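Local structure of ABC transporter (Caldanaerobius, 4G68) at residues 343-352 with 359-370. The protein is probably the extracellular solute-binding component of an ABC transporter, capturing xylan-derived sugars for uptake by a thermophilic bacterium. Sequence-based numbering, arbitrary orientation.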
loop_
_atom_site.group_PDB
_atom_site.type_symbol
_atom_site.label_atom_id
_atom_site.label_comp_id
_atom_site.label_asym_id
_atom_site.label_seq_id
_atom_site.Cartn_x
_atom_site.Cartn_y
_atom_site.Cartn_z
ATOM N N ALA C 343 6.018 2.932 -16.672
ATOM C CA ALA C 343 5.575 3.687 -15.498
ATOM C C ALA C 343 4.349 4.550 -15.789
ATOM O O ALA C 343 3.327 4.418 -15.095
ATOM C CB ALA C 343 6.706 4.531 -14.955
ATOM N N LYS C 344 4.447 5.396 -16.827
ATOM C CA LYS C 344 3.293 6.183 -17.278
ATOM C C LYS C 344 2.058 5.317 -17.559
ATOM O O LYS C 344 0.960 5.651 -17.132
ATOM C CB LYS C 344 3.647 7.049 -18.516
ATOM C CG LYS C 344 2.439 7.671 -19.220
ATOM C CD LYS C 344 1.708 8.741 -18.394
ATOM C CE LYS C 344 0.424 9.234 -19.080
ATOM N NZ LYS C 344 -0.234 10.328 -18.280
ATOM N N GLN C 345 2.230 4.219 -18.291
ATOM C CA GLN C 345 1.095 3.327 -18.588
ATOM C C GLN C 345 0.456 2.671 -17.365
ATOM O O GLN C 345 -0.772 2.531 -17.329
ATOM C CB GLN C 345 1.458 2.261 -19.633
ATOM C CG GLN C 345 1.900 2.841 -20.990
ATOM C CD GLN C 345 0.839 3.717 -21.639
ATOM O OE1 GLN C 345 -0.276 3.282 -21.911
ATOM N NE2 GLN C 345 1.183 4.963 -21.871
ATOM N N LEU C 346 1.289 2.194 -16.436
ATOM C CA LEU C 346 0.816 1.618 -15.179
ATOM C C LEU C 346 0.056 2.655 -14.368
ATOM O O LEU C 346 -0.996 2.317 -13.810
ATOM C CB LEU C 346 1.982 1.057 -14.347
ATOM C CG LEU C 346 2.653 -0.262 -14.828
ATOM C CD1 LEU C 346 3.756 -0.656 -13.848
ATOM C CD2 LEU C 346 1.642 -1.383 -14.880
ATOM N N SER C 347 0.593 3.896 -14.313
ATOM C CA SER C 347 -0.054 5.000 -13.571
ATOM C C SER C 347 -1.483 5.267 -14.124
ATOM O O SER C 347 -2.452 5.398 -13.353
ATOM C CB SER C 347 0.802 6.262 -13.665
ATOM O OG SER C 347 0.194 7.375 -12.955
ATOM N N ASP C 348 -1.611 5.385 -15.459
ATOM C CA ASP C 348 -2.945 5.609 -16.083
ATOM C C ASP C 348 -3.882 4.386 -15.898
ATOM O O ASP C 348 -5.089 4.536 -15.641
ATOM C CB ASP C 348 -2.792 5.802 -17.583
ATOM C CG ASP C 348 -2.234 7.142 -17.972
ATOM O OD1 ASP C 348 -1.877 7.964 -17.094
ATOM O OD2 ASP C 348 -2.209 7.371 -19.234
ATOM N N MET C 349 -3.324 3.182 -16.029
ATOM C CA MET C 349 -4.077 1.956 -15.789
ATOM C C MET C 349 -4.643 2.014 -14.351
ATOM O O MET C 349 -5.829 1.822 -14.161
ATOM C CB MET C 349 -3.157 0.723 -15.929
ATOM C CG MET C 349 -3.844 -0.605 -15.601
ATOM S SD MET C 349 -2.742 -2.005 -15.335
ATOM C CE MET C 349 -2.190 -1.748 -13.640
ATOM N N ASP C 350 -3.774 2.299 -13.370
ATOM C CA ASP C 350 -4.110 2.313 -11.911
ATOM C C ASP C 350 -5.295 3.229 -11.665
ATOM O O ASP C 350 -6.281 2.860 -10.998
ATOM C CB ASP C 350 -2.922 2.888 -11.095
ATOM C CG ASP C 350 -1.898 1.856 -10.683
ATOM O OD1 ASP C 350 -2.140 0.632 -10.889
ATOM O OD2 ASP C 350 -0.820 2.290 -10.133
ATOM N N TYR C 351 -5.177 4.439 -12.205
ATOM C CA TYR C 351 -6.236 5.456 -12.149
ATOM C C TYR C 351 -7.590 4.964 -12.711
ATOM O O TYR C 351 -8.647 5.158 -12.066
ATOM C CB TYR C 351 -5.771 6.705 -12.897
ATOM C CG TYR C 351 -6.657 7.935 -12.736
ATOM C CD1 TYR C 351 -7.202 8.268 -11.488
ATOM C CD2 TYR C 351 -6.917 8.768 -13.816
ATOM C CE1 TYR C 351 -8.005 9.383 -11.326
ATOM C CE2 TYR C 351 -7.714 9.907 -13.672
ATOM C CZ TYR C 351 -8.248 10.207 -12.427
ATOM O OH TYR C 351 -9.031 11.326 -12.281
ATOM N N LEU C 352 -7.549 4.292 -13.864
ATOM C CA LEU C 352 -8.760 3.832 -14.535
ATOM C C LEU C 352 -9.438 2.661 -13.830
ATOM O O LEU C 352 -10.663 2.626 -13.726
ATOM C CB LEU C 352 -8.439 3.445 -15.978
ATOM C CG LEU C 352 -8.232 4.654 -16.900
ATOM C CD1 LEU C 352 -7.546 4.251 -18.202
ATOM C CD2 LEU C 352 -9.604 5.274 -17.175
ATOM N N ALA C 359 0.764 8.399 -10.141
ATOM C CA ALA C 359 1.856 9.354 -9.877
ATOM C C ALA C 359 2.089 10.283 -11.040
ATOM O O ALA C 359 2.661 11.392 -10.858
ATOM C CB ALA C 359 3.180 8.671 -9.514
ATOM N N TRP C 360 1.680 9.841 -12.229
ATOM C CA TRP C 360 1.876 10.651 -13.434
ATOM C C TRP C 360 0.654 11.484 -13.630
ATOM O O TRP C 360 -0.424 11.113 -13.139
ATOM C CB TRP C 360 2.039 9.774 -14.651
ATOM C CG TRP C 360 3.365 9.060 -14.670
ATOM C CD1 TRP C 360 3.846 8.124 -13.736
ATOM C CD2 TRP C 360 4.459 9.256 -15.628
ATOM N NE1 TRP C 360 5.115 7.698 -14.079
ATOM C CE2 TRP C 360 5.557 8.370 -15.187
ATOM C CE3 TRP C 360 4.659 10.084 -16.761
ATOM C CZ2 TRP C 360 6.754 8.279 -15.895
ATOM C CZ3 TRP C 360 5.876 9.978 -17.447
ATOM C CH2 TRP C 360 6.896 9.093 -17.030
ATOM N N LYS C 361 0.801 12.604 -14.322
ATOM C CA LYS C 361 -0.356 13.494 -14.569
ATOM C C LYS C 361 -1.271 12.699 -15.477
ATOM O O LYS C 361 -0.823 11.756 -16.124
ATOM C CB LYS C 361 0.054 14.834 -15.221
ATOM C CG LYS C 361 1.016 15.648 -14.374
ATOM C CD LYS C 361 1.669 16.756 -15.178
ATOM C CE LYS C 361 2.224 17.801 -14.217
ATOM N NZ LYS C 361 2.780 19.013 -14.893
ATOM N N TYR C 362 -2.549 13.049 -15.482
ATOM C CA TYR C 362 -3.551 12.196 -16.060
ATOM C C TYR C 362 -4.598 13.017 -16.824
ATOM O O TYR C 362 -5.749 12.604 -16.938
ATOM C CB TYR C 362 -4.177 11.317 -14.955
ATOM C CG TYR C 362 -4.577 12.094 -13.726
ATOM C CD1 TYR C 362 -5.822 12.749 -13.663
ATOM C CD2 TYR C 362 -3.753 12.138 -12.607
ATOM C CE1 TYR C 362 -6.207 13.431 -12.534
ATOM C CE2 TYR C 362 -4.136 12.832 -11.462
ATOM C CZ TYR C 362 -5.374 13.473 -11.433
ATOM O OH TYR C 362 -5.779 14.182 -10.310
ATOM N N ASP C 363 -4.169 14.179 -17.335
ATOM C CA ASP C 363 -4.986 15.027 -18.245
ATOM C C ASP C 363 -5.389 14.300 -19.529
ATOM O O ASP C 363 -6.482 14.536 -20.057
ATOM C CB ASP C 363 -4.215 16.298 -18.630
ATOM C CG ASP C 363 -3.740 17.080 -17.424
ATOM O OD1 ASP C 363 -4.582 17.659 -16.701
ATOM O OD2 ASP C 363 -2.510 17.124 -17.204
ATOM N N ASN C 364 -4.516 13.412 -20.025
ATOM C CA ASN C 364 -4.858 12.568 -21.177
ATOM C C ASN C 364 -6.030 11.602 -20.986
ATOM O O ASN C 364 -6.490 11.032 -21.997
ATOM C CB ASN C 364 -3.644 11.776 -21.693
ATOM C CG ASN C 364 -2.983 10.885 -20.597
ATOM O OD1 ASN C 364 -2.697 9.737 -20.826
ATOM N ND2 ASN C 364 -2.679 11.455 -19.459
ATOM N N ILE C 365 -6.474 11.407 -19.735
ATOM C CA ILE C 365 -7.483 10.379 -19.379
ATOM C C ILE C 365 -8.888 10.980 -19.282
ATOM O O ILE C 365 -9.059 12.058 -18.762
ATOM C CB ILE C 365 -7.169 9.653 -18.019
ATOM C CG1 ILE C 365 -5.896 8.768 -18.106
ATOM C CG2 ILE C 365 -8.341 8.770 -17.570
ATOM C CD1 ILE C 365 -5.719 7.975 -19.393
ATOM N N ASP C 366 -9.887 10.244 -19.773
ATOM C CA ASP C 366 -11.280 10.675 -19.693
ATOM C C ASP C 366 -11.854 10.313 -18.333
ATOM O O ASP C 366 -12.142 9.130 -18.051
ATOM C CB ASP C 366 -12.068 10.010 -20.818
ATOM C CG ASP C 366 -13.525 10.442 -20.885
ATOM O OD1 ASP C 366 -13.986 11.378 -20.201
ATOM O OD2 ASP C 366 -14.228 9.779 -21.681
ATOM N N GLN C 367 -11.999 11.352 -17.520
ATOM C CA GLN C 367 -12.527 11.307 -16.170
ATOM C C GLN C 367 -13.834 10.503 -16.038
ATOM O O GLN C 367 -14.072 9.911 -15.003
ATOM C CB GLN C 367 -12.669 12.747 -15.643
ATOM C CG GLN C 367 -13.239 12.938 -14.232
ATOM C CD GLN C 367 -12.203 12.809 -13.104
ATOM O OE1 GLN C 367 -12.531 12.325 -12.018
ATOM N NE2 GLN C 367 -10.970 13.279 -13.343
ATOM N N SER C 368 -14.636 10.454 -17.100
ATOM C CA SER C 368 -15.919 9.770 -17.076
ATOM C C SER C 368 -15.750 8.226 -17.104
ATOM O O SER C 368 -16.713 7.477 -16.882
ATOM C CB SER C 368 -16.745 10.243 -18.269
ATOM O OG SER C 368 -16.301 9.598 -19.449
ATOM N N LYS C 369 -14.532 7.779 -17.426
ATOM C CA LYS C 369 -14.155 6.369 -17.438
ATOM C C LYS C 369 -13.603 5.894 -16.074
ATOM O O LYS C 369 -13.517 4.699 -15.798
ATOM C CB LYS C 369 -13.094 6.135 -18.499
ATOM C CG LYS C 369 -13.054 4.727 -19.060
ATOM C CD LYS C 369 -12.350 4.746 -20.417
ATOM C CE LYS C 369 -11.899 3.371 -20.874
ATOM N NZ LYS C 369 -10.885 2.819 -19.946
ATOM N N VAL C 370 -13.242 6.826 -15.221
ATOM C CA VAL C 370 -12.632 6.434 -13.961
ATOM C C VAL C 370 -13.689 6.084 -12.909
ATOM O O VAL C 370 -14.769 6.677 -12.913
ATOM C CB VAL C 370 -11.614 7.477 -13.482
ATOM C CG1 VAL C 370 -10.733 7.919 -14.634
ATOM C CG2 VAL C 370 -12.270 8.666 -12.858
HETATM O O HOH W 1 -1.406 8.557 -14.339
#
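Ser347 and Trp360 bring their CA atoms to 6.0 Å where loop 359-370 starts along segment 343-352 of helix 332-353, and at the far end Leu352 and Val370 lie side by side. The Trp360 indole sets one face against the helix at Lys344, whose CA lies above the ring centre. Lys344 CB makes a CH-pi contact, 3.7 Å from the six-membered ring centroid. Trp360 N gives a nearly straight hydrogen bond to Ser347 OG (3.0 Å, 163°). Trp360 NE1 hydrogen-bonds to Pro149 O. Were Trp360 an alanine, the Lys344 methylenes would probably lose their aromatic cover and Pro149 O its donor. In this periplasmic-binding-protein-type fold, the loop follows strand 357-358 and leads into helix 372-382. A bend at chi2 (67°) keeps Lys344 CD against the indole, and NZ salt-bridges Asp348 OD1 (3.1 Å). A water links Asp348 OD1 with Trp360 O. Tyr351 CG is anti to the backbone nitrogen (chi1 -170°), which sends the ring to Tyr362; they meet obliquely, Tyr351 CE2 3.4 Å from Tyr362 CD1. Val370 CG1 makes a CH-pi contact over one Tyr351 face, toward the rim. At the edge, Gln367 NE2 gives Tyr351 OH a weak hydrogen bond. Leu352 CD2 meets Ile365 CG2 tip to tip at 3.7 Å.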